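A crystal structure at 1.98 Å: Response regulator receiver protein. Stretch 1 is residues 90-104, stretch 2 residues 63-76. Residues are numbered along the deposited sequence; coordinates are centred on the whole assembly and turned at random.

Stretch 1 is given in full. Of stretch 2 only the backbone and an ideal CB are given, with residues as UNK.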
ATOM      1  N   SER A  90       2.905 -10.567  -2.020  1.00 31.24           N
ATOM      2  CA  SER A  90       3.744 -11.731  -2.227  1.00 30.34           C
ATOM      3  C   SER A  90       3.117 -12.902  -2.959  1.00 27.43           C
ATOM      4  O   SER A  90       1.965 -13.255  -2.716  1.00 24.73           O
ATOM      5  CB  SER A  90       4.264 -12.223  -0.877  1.00 32.31           C
ATOM      6  OG  SER A  90       4.945 -13.460  -1.021  1.00 38.87           O
ATOM      7  N   ASP A  91       3.887 -13.496  -3.864  1.00 23.81           N
ATOM      8  CA  ASP A  91       3.432 -14.671  -4.577  1.00 22.76           C
ATOM      9  C   ASP A  91       4.242 -15.828  -4.015  1.00 20.70           C
ATOM     10  O   ASP A  91       5.150 -15.626  -3.210  1.00 20.07           O
ATOM     11  CB  ASP A  91       3.625 -14.549  -6.100  1.00 22.64           C
ATOM     12  CG  ASP A  91       5.037 -14.164  -6.504  1.00 24.18           C
ATOM     13  OD1 ASP A  91       6.012 -14.563  -5.828  1.00 24.47           O
ATOM     14  OD2 ASP A  91       5.162 -13.472  -7.535  1.00 25.90           O
ATOM     15  N   ILE A  92       3.910 -17.042  -4.426  1.00 19.62           N
ATOM     16  CA  ILE A  92       4.609 -18.211  -3.922  1.00 18.64           C
ATOM     17  C   ILE A  92       6.118 -18.226  -4.197  1.00 18.51           C
ATOM     18  O   ILE A  92       6.901 -18.532  -3.302  1.00 18.50           O
ATOM     19  CB  ILE A  92       3.986 -19.511  -4.484  1.00 18.70           C
ATOM     20  CG1 ILE A  92       2.540 -19.661  -3.999  1.00 23.29           C
ATOM     21  CG2 ILE A  92       4.802 -20.689  -4.071  1.00 17.05           C
ATOM     22  CD1 ILE A  92       2.361 -19.459  -2.530  1.00 22.64           C
ATOM     23  N   PRO A  93       6.546 -17.906  -5.436  1.00 18.78           N
ATOM     24  CA  PRO A  93       7.991 -17.919  -5.711  1.00 17.63           C
ATOM     25  C   PRO A  93       8.809 -17.004  -4.794  1.00 17.17           C
ATOM     26  O   PRO A  93       9.918 -17.347  -4.398  1.00 16.64           O
ATOM     27  CB  PRO A  93       8.068 -17.514  -7.181  1.00 18.72           C
ATOM     28  CG  PRO A  93       6.819 -18.135  -7.745  1.00 20.72           C
ATOM     29  CD  PRO A  93       5.785 -17.757  -6.689  1.00 18.21           C
ATOM     30  N   THR A  94       8.262 -15.844  -4.455  1.00 17.31           N
ATOM     31  CA  THR A  94       8.964 -14.920  -3.564  1.00 15.21           C
ATOM     32  C   THR A  94       9.172 -15.554  -2.172  1.00 15.81           C
ATOM     33  O   THR A  94      10.264 -15.482  -1.594  1.00 16.58           O
ATOM     34  CB  THR A  94       8.189 -13.592  -3.454  1.00 14.19           C
ATOM     35  OG1 THR A  94       8.339 -12.864  -4.681  1.00 15.68           O
ATOM     36  CG2 THR A  94       8.699 -12.751  -2.278  1.00 12.59           C
ATOM     37  N   ALA A  95       8.128 -16.187  -1.650  1.00 15.63           N
ATOM     38  CA  ALA A  95       8.205 -16.850  -0.343  1.00 14.73           C
ATOM     39  C   ALA A  95       9.260 -17.948  -0.382  1.00 14.52           C
ATOM     40  O   ALA A  95      10.084 -18.065   0.523  1.00 15.04           O
ATOM     41  CB  ALA A  95       6.842 -17.450   0.032  1.00 13.16           C
ATOM     42  N   VAL A  96       9.233 -18.752  -1.439  1.00 15.20           N
ATOM     43  CA  VAL A  96      10.191 -19.838  -1.594  1.00 12.60           C
ATOM     44  C   VAL A  96      11.618 -19.299  -1.708  1.00 15.40           C
ATOM     45  O   VAL A  96      12.541 -19.835  -1.101  1.00 17.36           O
ATOM     46  CB  VAL A  96       9.854 -20.703  -2.845  1.00 15.02           C
ATOM     47  CG1 VAL A  96      10.959 -21.723  -3.104  1.00 15.64           C
ATOM     48  CG2 VAL A  96       8.518 -21.419  -2.635  1.00 13.63           C
ATOM     49  N   ARG A  97      11.803 -18.246  -2.489  1.00 14.92           N
ATOM     50  CA  ARG A  97      13.130 -17.661  -2.636  1.00 16.39           C
ATOM     51  C   ARG A  97      13.635 -17.181  -1.270  1.00 15.66           C
ATOM     52  O   ARG A  97      14.814 -17.317  -0.943  1.00 17.02           O
ATOM     53  CB  ARG A  97      13.074 -16.496  -3.619  1.00 16.60           C
ATOM     54  CG  ARG A  97      14.397 -15.805  -3.805  1.00 19.62           C
ATOM     55  CD  ARG A  97      14.289 -14.678  -4.818  1.00 19.21           C
ATOM     56  NE  ARG A  97      15.596 -14.072  -5.051  1.00 19.38           N
ATOM     57  CZ  ARG A  97      15.829 -13.140  -5.965  1.00 17.45           C
ATOM     58  NH1 ARG A  97      14.844 -12.701  -6.738  1.00 16.28           N
ATOM     59  NH2 ARG A  97      17.049 -12.650  -6.101  1.00 21.65           N
ATOM     60  N   ALA A  98      12.727 -16.625  -0.475  1.00 15.03           N
ATOM     61  CA  ALA A  98      13.054 -16.133   0.853  1.00 14.49           C
ATOM     62  C   ALA A  98      13.543 -17.267   1.738  1.00 15.80           C
ATOM     63  O   ALA A  98      14.570 -17.137   2.413  1.00 17.65           O
ATOM     64  CB  ALA A  98      11.837 -15.481   1.476  1.00 16.10           C
HETATM   65  N   MSE A  99      12.817 -18.381   1.735  1.00 13.91           N
HETATM   66  CA  MSE A  99      13.212 -19.518   2.556  1.00 16.08           C
HETATM   67  C   MSE A  99      14.556 -20.100   2.096  1.00 17.51           C
HETATM   68  O   MSE A  99      15.381 -20.475   2.923  1.00 18.59           O
HETATM   69  CB  MSE A  99      12.113 -20.597   2.569  1.00 18.35           C
HETATM   70  CG  MSE A  99      10.762 -20.128   3.177  1.00 20.80           C
HETATM   71 SE   MSE A  99      10.879 -19.060   4.808  1.00 31.20          SE
HETATM   72  CE  MSE A  99      11.122 -17.380   3.991  1.00 34.29           C
ATOM     73  N   ARG A 100      14.789 -20.160   0.788  1.00 16.47           N
ATOM     74  CA  ARG A 100      16.071 -20.672   0.302  1.00 18.33           C
ATOM     75  C   ARG A 100      17.199 -19.699   0.635  1.00 19.33           C
ATOM     76  O   ARG A 100      18.367 -20.076   0.653  1.00 20.31           O
ATOM     77  CB  ARG A 100      16.025 -20.890  -1.212  1.00 18.91           C
ATOM     78  CG  ARG A 100      15.308 -22.162  -1.609  1.00 22.19           C
ATOM     79  CD  ARG A 100      15.138 -22.271  -3.107  1.00 24.45           C
ATOM     80  NE  ARG A 100      14.619 -23.579  -3.486  1.00 23.52           N
ATOM     81  CZ  ARG A 100      13.935 -23.804  -4.600  1.00 27.04           C
ATOM     82  NH1 ARG A 100      13.688 -22.805  -5.437  1.00 26.63           N
ATOM     83  NH2 ARG A 100      13.497 -25.025  -4.880  1.00 27.15           N
ATOM     84  N   ALA A 101      16.848 -18.444   0.886  1.00 19.68           N
ATOM     85  CA  ALA A 101      17.848 -17.432   1.210  1.00 21.97           C
ATOM     86  C   ALA A 101      18.155 -17.461   2.705  1.00 21.76           C
ATOM     87  O   ALA A 101      18.818 -16.565   3.228  1.00 23.49           O
ATOM     88  CB  ALA A 101      17.350 -16.053   0.792  1.00 21.54           C
ATOM     89  N   SER A 102      17.643 -18.493   3.375  1.00 21.37           N
ATOM     90  CA  SER A 102      17.835 -18.728   4.804  1.00 20.96           C
ATOM     91  C   SER A 102      16.984 -17.908   5.769  1.00 20.54           C
ATOM     92  O   SER A 102      17.263 -17.883   6.963  1.00 20.24           O
ATOM     93  CB  SER A 102      19.305 -18.551   5.188  1.00 24.39           C
ATOM     94  OG  SER A 102      19.615 -17.180   5.383  1.00 29.46           O
ATOM     95  N   ALA A 103      15.954 -17.241   5.272  1.00 18.34           N
ATOM     96  CA  ALA A 103      15.095 -16.452   6.154  1.00 17.45           C
ATOM     97  C   ALA A 103      14.563 -17.334   7.283  1.00 19.51           C
ATOM     98  O   ALA A 103      14.209 -18.485   7.051  1.00 19.15           O
ATOM     99  CB  ALA A 103      13.931 -15.866   5.360  1.00 15.83           C
ATOM    100  N   ALA A 104      14.524 -16.800   8.500  1.00 19.53           N
ATOM    101  CA  ALA A 104      14.014 -17.560   9.646  1.00 21.03           C
ATOM    102  C   ALA A 104      12.491 -17.671   9.558  1.00 21.61           C
ATOM    103  O   ALA A 104      11.904 -18.636  10.030  1.00 23.61           O
ATOM    104  CB  ALA A 104      14.416 -16.884  10.961  1.00 23.20           C
ATOM    105  N   UNK A  63      10.723  -2.647  -5.704  1.00 20.12           N
ATOM    106  CA  UNK A  63      11.570  -3.443  -6.593  1.00 20.72           C
ATOM    107  C   UNK A  63      11.376  -4.879  -6.112  1.00 17.46           C
ATOM    108  O   UNK A  63      11.885  -5.263  -5.067  1.00 17.07           O
ATOM    109  CB  UNK A  63      13.036  -3.008  -6.561  1.00 20.72           C
ATOM    110  N   UNK A  64      10.630  -5.664  -6.878  1.00 17.45           N
ATOM    111  CA  UNK A  64      10.320  -7.028  -6.492  1.00 16.63           C
ATOM    112  C   UNK A  64      11.519  -7.827  -6.033  1.00 16.32           C
ATOM    113  O   UNK A  64      12.539  -7.865  -6.702  1.00 16.81           O
ATOM    114  CB  UNK A  64       9.655  -7.752  -7.664  1.00 16.63           C
ATOM    115  N   UNK A  65      11.376  -8.451  -4.867  1.00 15.27           N
ATOM    116  CA  UNK A  65      12.411  -9.291  -4.294  1.00 15.99           C
ATOM    117  C   UNK A  65      13.736  -8.610  -3.938  1.00 15.43           C
ATOM    118  O   UNK A  65      14.665  -9.298  -3.545  1.00 14.57           O
ATOM    119  CB  UNK A  65      12.701 -10.428  -5.276  1.00 15.99           C
ATOM    120  N   UNK A  66      13.830  -7.286  -4.050  1.00 16.05           N
ATOM    121  CA  UNK A  66      15.103  -6.619  -3.735  1.00 14.44           C
ATOM    122  C   UNK A  66      15.554  -6.829  -2.286  1.00 15.74           C
ATOM    123  O   UNK A  66      16.749  -6.880  -2.006  1.00 16.06           O
ATOM    124  CB  UNK A  66      14.979  -5.119  -4.011  1.00 14.44           C
ATOM    125  N   UNK A  67      14.604  -6.977  -1.369  1.00 14.31           N
ATOM    126  CA  UNK A  67      14.960  -7.210   0.018  1.00 12.94           C
ATOM    127  C   UNK A  67      15.569  -8.597   0.176  1.00 14.62           C
ATOM    128  O   UNK A  67      16.530  -8.780   0.927  1.00 14.83           O
ATOM    129  CB  UNK A  67      13.737  -7.052   0.923  1.00 12.94           C
ATOM    130  N   UNK A  68      15.015  -9.575  -0.537  1.00 13.04           N
ATOM    131  CA  UNK A  68      15.515 -10.945  -0.482  1.00 13.40           C
ATOM    132  C   UNK A  68      16.905 -10.984  -1.116  1.00 13.86           C
ATOM    133  O   UNK A  68      17.789 -11.692  -0.647  1.00 19.65           O
ATOM    134  CB  UNK A  68      14.562 -11.910  -1.190  1.00 13.40           C
ATOM    135  N   UNK A  69      17.095 -10.211  -2.176  1.00 16.77           N
ATOM    136  CA  UNK A  69      18.398 -10.148  -2.837  1.00 17.96           C
ATOM    137  C   UNK A  69      19.415  -9.632  -1.800  1.00 18.92           C
ATOM    138  O   UNK A  69      20.540 -10.127  -1.700  1.00 19.21           O
ATOM    139  CB  UNK A  69      18.353  -9.250  -4.075  1.00 17.96           C
ATOM    140  N   UNK A  70      19.007  -8.638  -1.018  1.00 18.72           N
ATOM    141  CA  UNK A  70      19.877  -8.102   0.021  1.00 17.94           C
ATOM    142  C   UNK A  70      20.269  -9.237   0.964  1.00 18.84           C
ATOM    143  O   UNK A  70      21.439  -9.395   1.300  1.00 19.10           O
ATOM    144  CB  UNK A  70      19.192  -6.966   0.784  1.00 17.94           C
ATOM    145  N   UNK A  71      19.289 -10.029   1.388  1.00 17.87           N
ATOM    146  CA  UNK A  71      19.567 -11.153   2.282  1.00 18.18           C
ATOM    147  C   UNK A  71      20.553 -12.120   1.621  1.00 18.38           C
ATOM    148  O   UNK A  71      21.512 -12.557   2.246  1.00 18.21           O
ATOM    149  CB  UNK A  71      18.273 -11.880   2.653  1.00 18.18           C
ATOM    150  N   UNK A  72      20.304 -12.455   0.360  1.00 18.31           N
ATOM    151  CA  UNK A  72      21.178 -13.370  -0.367  1.00 20.17           C
ATOM    152  C   UNK A  72      22.612 -12.828  -0.430  1.00 20.64           C
ATOM    153  O   UNK A  72      23.574 -13.571  -0.255  1.00 21.62           O
ATOM    154  CB  UNK A  72      20.639 -13.606  -1.779  1.00 20.17           C
ATOM    155  N   UNK A  73      22.745 -11.529  -0.672  1.00 21.46           N
ATOM    156  CA  UNK A  73      24.058 -10.906  -0.749  1.00 23.11           C
ATOM    157  C   UNK A  73      24.813 -11.017   0.570  1.00 25.30           C
ATOM    158  O   UNK A  73      25.986 -11.391   0.594  1.00 26.14           O
ATOM    159  CB  UNK A  73      23.921  -9.436  -1.150  1.00 23.11           C
ATOM    160  N   UNK A  74      24.136 -10.684   1.666  1.00 24.68           N
ATOM    161  CA  UNK A  74      24.740 -10.746   2.987  1.00 25.47           C
ATOM    162  C   UNK A  74      25.145 -12.170   3.343  1.00 27.51           C
ATOM    163  O   UNK A  74      26.202 -12.389   3.936  1.00 28.12           O
ATOM    164  CB  UNK A  74      23.775 -10.194   4.038  1.00 25.47           C
ATOM    165  N   UNK A  75      24.303 -13.135   2.986  1.00 27.00           N
ATOM    166  CA  UNK A  75      24.601 -14.533   3.271  1.00 28.81           C
ATOM    167  C   UNK A  75      25.812 -14.964   2.450  1.00 30.31           C
ATOM    168  O   UNK A  75      26.640 -15.749   2.901  1.00 30.13           O
ATOM    169  CB  UNK A  75      23.394 -15.424   2.970  1.00 28.81           C
ATOM    170  N   UNK A  76      25.910 -14.434   1.241  1.00 33.35           N
ATOM    171  CA  UNK A  76      27.025 -14.752   0.372  1.00 37.69           C
ATOM    172  C   UNK A  76      28.315 -14.185   0.974  1.00 39.18           C
ATOM    173  O   UNK A  76      29.385 -14.774   0.826  1.00 38.29           O
ATOM    174  CB  UNK A  76      26.788 -14.202  -1.036  1.00 37.69           C
TER

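The axes of helices 92-100 and 66-76 run nearly parallel, 17° apart and 9.7 Å at closest approach.

Position 63 has nothing of stretch 1 within 5.5 Å of its ideal CB; almost any residue would do, and Lys 63 makes no contact. At 64 the CB points sideways into open space, but the carboxylate of Asp 91 lies beyond, within reach of a long basic chain. Lys 64 extends with all four chi angles t, and its NZ forms a salt bridge with Asp 91 OD2 at 2.9 Å.

At 65 phi/psi is 63/6, left-handed, which favours Gly, Asn or Asp. The ideal CB lies 3.4 Å from Arg 97 NH1 and 5.0 Å from Thr 94 OG1, so a short acceptor suits best. Asp 65 fits: OD2 takes a salt bridge from Arg 97 NH1 at 3.2 Å, and OD1 lies 2.7 Å from Thr 94 OG1.

Position 66 points away and opens the helix, where Ser, Thr or Asp would serve; it is Ser 66. Position 67 is out of reach of stretch 1 and its angles, -69/-39, suit almost any residue; glycine is not required. It is Gly 67.

At 68 the CB points toward stretch 1, 4.9 Å from Ala 98 CA. The small alanine leaves room for Ile, Leu, Val or Met. Ile 68 sends CD1 to 3.5 Å from Thr 94 CG2 and 4.0 Å from Ala 98 CB.

Position 69 points sideways, 4.2 Å from Arg 97 NH2; polar or acidic chains are plausible. Glu 69 comes closest to the guanidinium with CB. Position 70 is unconstrained by stretch 1; it is Leu 70.

At 71 the CB faces Ala 101 CB at 4.7 Å, inviting an aliphatic chain. Leu 71 CD2 packs 3.8 Å from Ala 101 CB.

At 72 the CB points sideways, 4.8 Å from Ala 101 CB, but extended Arg 97 offers NE and NH2 together, so Glu is the strong guess, with Asp or Gln possible. Glu 72 pairs in bidentate fashion: OE2 to Arg 97 NE at 2.9 Å, OE1 to Arg 97 NH2 at 3.0 Å.

Positions 73, 74 and 76 lack neighbours in stretch 1 and hold Thr 73, Leu 74 and Lys 76. Position 75 points toward Ser 102 OG, 4.8 Å from its CB, where a small or medium chain fits; Val 75 CG2 closes to 3.6 Å from Ser 102 OG.

Stretch 2, residues 63-76: KKDSGIELLETLVK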
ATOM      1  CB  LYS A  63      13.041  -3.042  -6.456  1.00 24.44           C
ATOM      2  CG  LYS A  63      13.417  -1.786  -7.225  1.00 31.54           C
ATOM      3  CD  LYS A  63      12.766  -0.543  -6.665  1.00 37.15           C
ATOM      4  CE  LYS A  63      13.063   0.669  -7.548  1.00 38.97           C
ATOM      5  NZ  LYS A  63      14.509   0.762  -7.889  1.00 39.35           N
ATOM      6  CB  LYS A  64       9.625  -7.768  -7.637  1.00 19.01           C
ATOM      7  CG  LYS A  64       8.992  -9.081  -7.196  1.00 19.04           C
ATOM      8  CD  LYS A  64       8.267  -9.745  -8.353  1.00 21.45           C
ATOM      9  CE  LYS A  64       7.454 -10.941  -7.883  1.00 24.60           C
ATOM     10  NZ  LYS A  64       6.826 -11.650  -9.036  1.00 26.59           N
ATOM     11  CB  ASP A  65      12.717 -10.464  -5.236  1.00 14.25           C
ATOM     12  CG  ASP A  65      11.573 -11.468  -5.328  1.00 18.29           C
ATOM     13  OD1 ASP A  65      10.599 -11.355  -4.551  1.00 16.87           O
ATOM     14  OD2 ASP A  65      11.664 -12.377  -6.182  1.00 18.14           O
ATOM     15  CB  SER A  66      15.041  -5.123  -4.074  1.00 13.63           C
ATOM     16  OG  SER A  66      14.046  -4.428  -3.354  1.00 17.38           O
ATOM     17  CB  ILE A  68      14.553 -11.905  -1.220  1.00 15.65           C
ATOM     18  CG1 ILE A  68      13.203 -11.909  -0.499  1.00 16.02           C
ATOM     19  CG2 ILE A  68      15.125 -13.315  -1.249  1.00 16.53           C
ATOM     20  CD1 ILE A  68      12.076 -12.563  -1.293  1.00 16.39           C
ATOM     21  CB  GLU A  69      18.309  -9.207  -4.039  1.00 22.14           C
ATOM     22  CG  GLU A  69      19.565  -9.110  -4.870  1.00 30.59           C
ATOM     23  CD  GLU A  69      19.382  -8.199  -6.067  1.00 34.94           C
ATOM     24  OE1 GLU A  69      18.992  -7.034  -5.867  1.00 37.78           O
ATOM     25  OE2 GLU A  69      19.625  -8.645  -7.208  1.00 38.84           O
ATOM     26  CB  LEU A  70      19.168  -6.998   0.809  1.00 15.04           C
ATOM     27  CG  LEU A  70      19.887  -6.485   2.062  1.00 15.34           C
ATOM     28  CD1 LEU A  70      21.274  -5.946   1.711  1.00 17.01           C
ATOM     29  CD2 LEU A  70      19.036  -5.396   2.692  1.00 16.18           C
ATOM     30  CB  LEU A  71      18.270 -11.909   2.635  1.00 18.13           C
ATOM     31  CG  LEU A  71      18.429 -13.211   3.431  1.00 17.31           C
ATOM     32  CD1 LEU A  71      19.287 -12.983   4.676  1.00 17.72           C
ATOM     33  CD2 LEU A  71      17.037 -13.718   3.829  1.00 18.36           C
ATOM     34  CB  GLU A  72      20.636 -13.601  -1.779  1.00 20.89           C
ATOM     35  CG  GLU A  72      19.233 -14.213  -1.788  1.00 21.90           C
ATOM     36  CD  GLU A  72      18.621 -14.313  -3.176  1.00 22.08           C
ATOM     37  OE1 GLU A  72      19.031 -13.559  -4.077  1.00 22.34           O
ATOM     38  OE2 GLU A  72      17.702 -15.137  -3.357  1.00 23.36           O
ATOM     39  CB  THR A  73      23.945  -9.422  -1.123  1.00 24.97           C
ATOM     40  OG1 THR A  73      23.468  -9.312  -2.473  1.00 25.85           O
ATOM     41  CG2 THR A  73      25.308  -8.730  -0.991  1.00 26.96           C
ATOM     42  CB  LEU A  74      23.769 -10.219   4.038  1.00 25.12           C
ATOM     43  CG  LEU A  74      23.371  -8.747   3.942  1.00 23.60           C
ATOM     44  CD1 LEU A  74      22.295  -8.468   4.970  1.00 24.78           C
ATOM     45  CD2 LEU A  74      24.588  -7.852   4.176  1.00 27.14           C
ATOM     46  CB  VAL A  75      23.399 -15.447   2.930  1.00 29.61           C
ATOM     47  CG1 VAL A  75      23.816 -16.916   3.015  1.00 29.90           C
ATOM     48  CG2 VAL A  75      22.251 -15.170   3.889  1.00 28.93           C
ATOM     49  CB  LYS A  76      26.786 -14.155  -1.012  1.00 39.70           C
ATOM     50  CG  LYS A  76      27.622 -14.776  -2.097  1.00 45.08           C
ATOM     51  CD  LYS A  76      27.352 -14.120  -3.435  1.00 47.63           C
ATOM     52  CE  LYS A  76      28.009 -14.908  -4.557  1.00 50.17           C
ATOM     53  NZ  LYS A  76      29.467 -15.114  -4.316  1.00 50.15           N
TER
HETATM   54  O   HOH W   1       8.162 -14.026  -7.672  1.00 25.61           O
HETATM   55  O   HOH W   2      16.866 -17.529  -2.476  1.00 18.98           O
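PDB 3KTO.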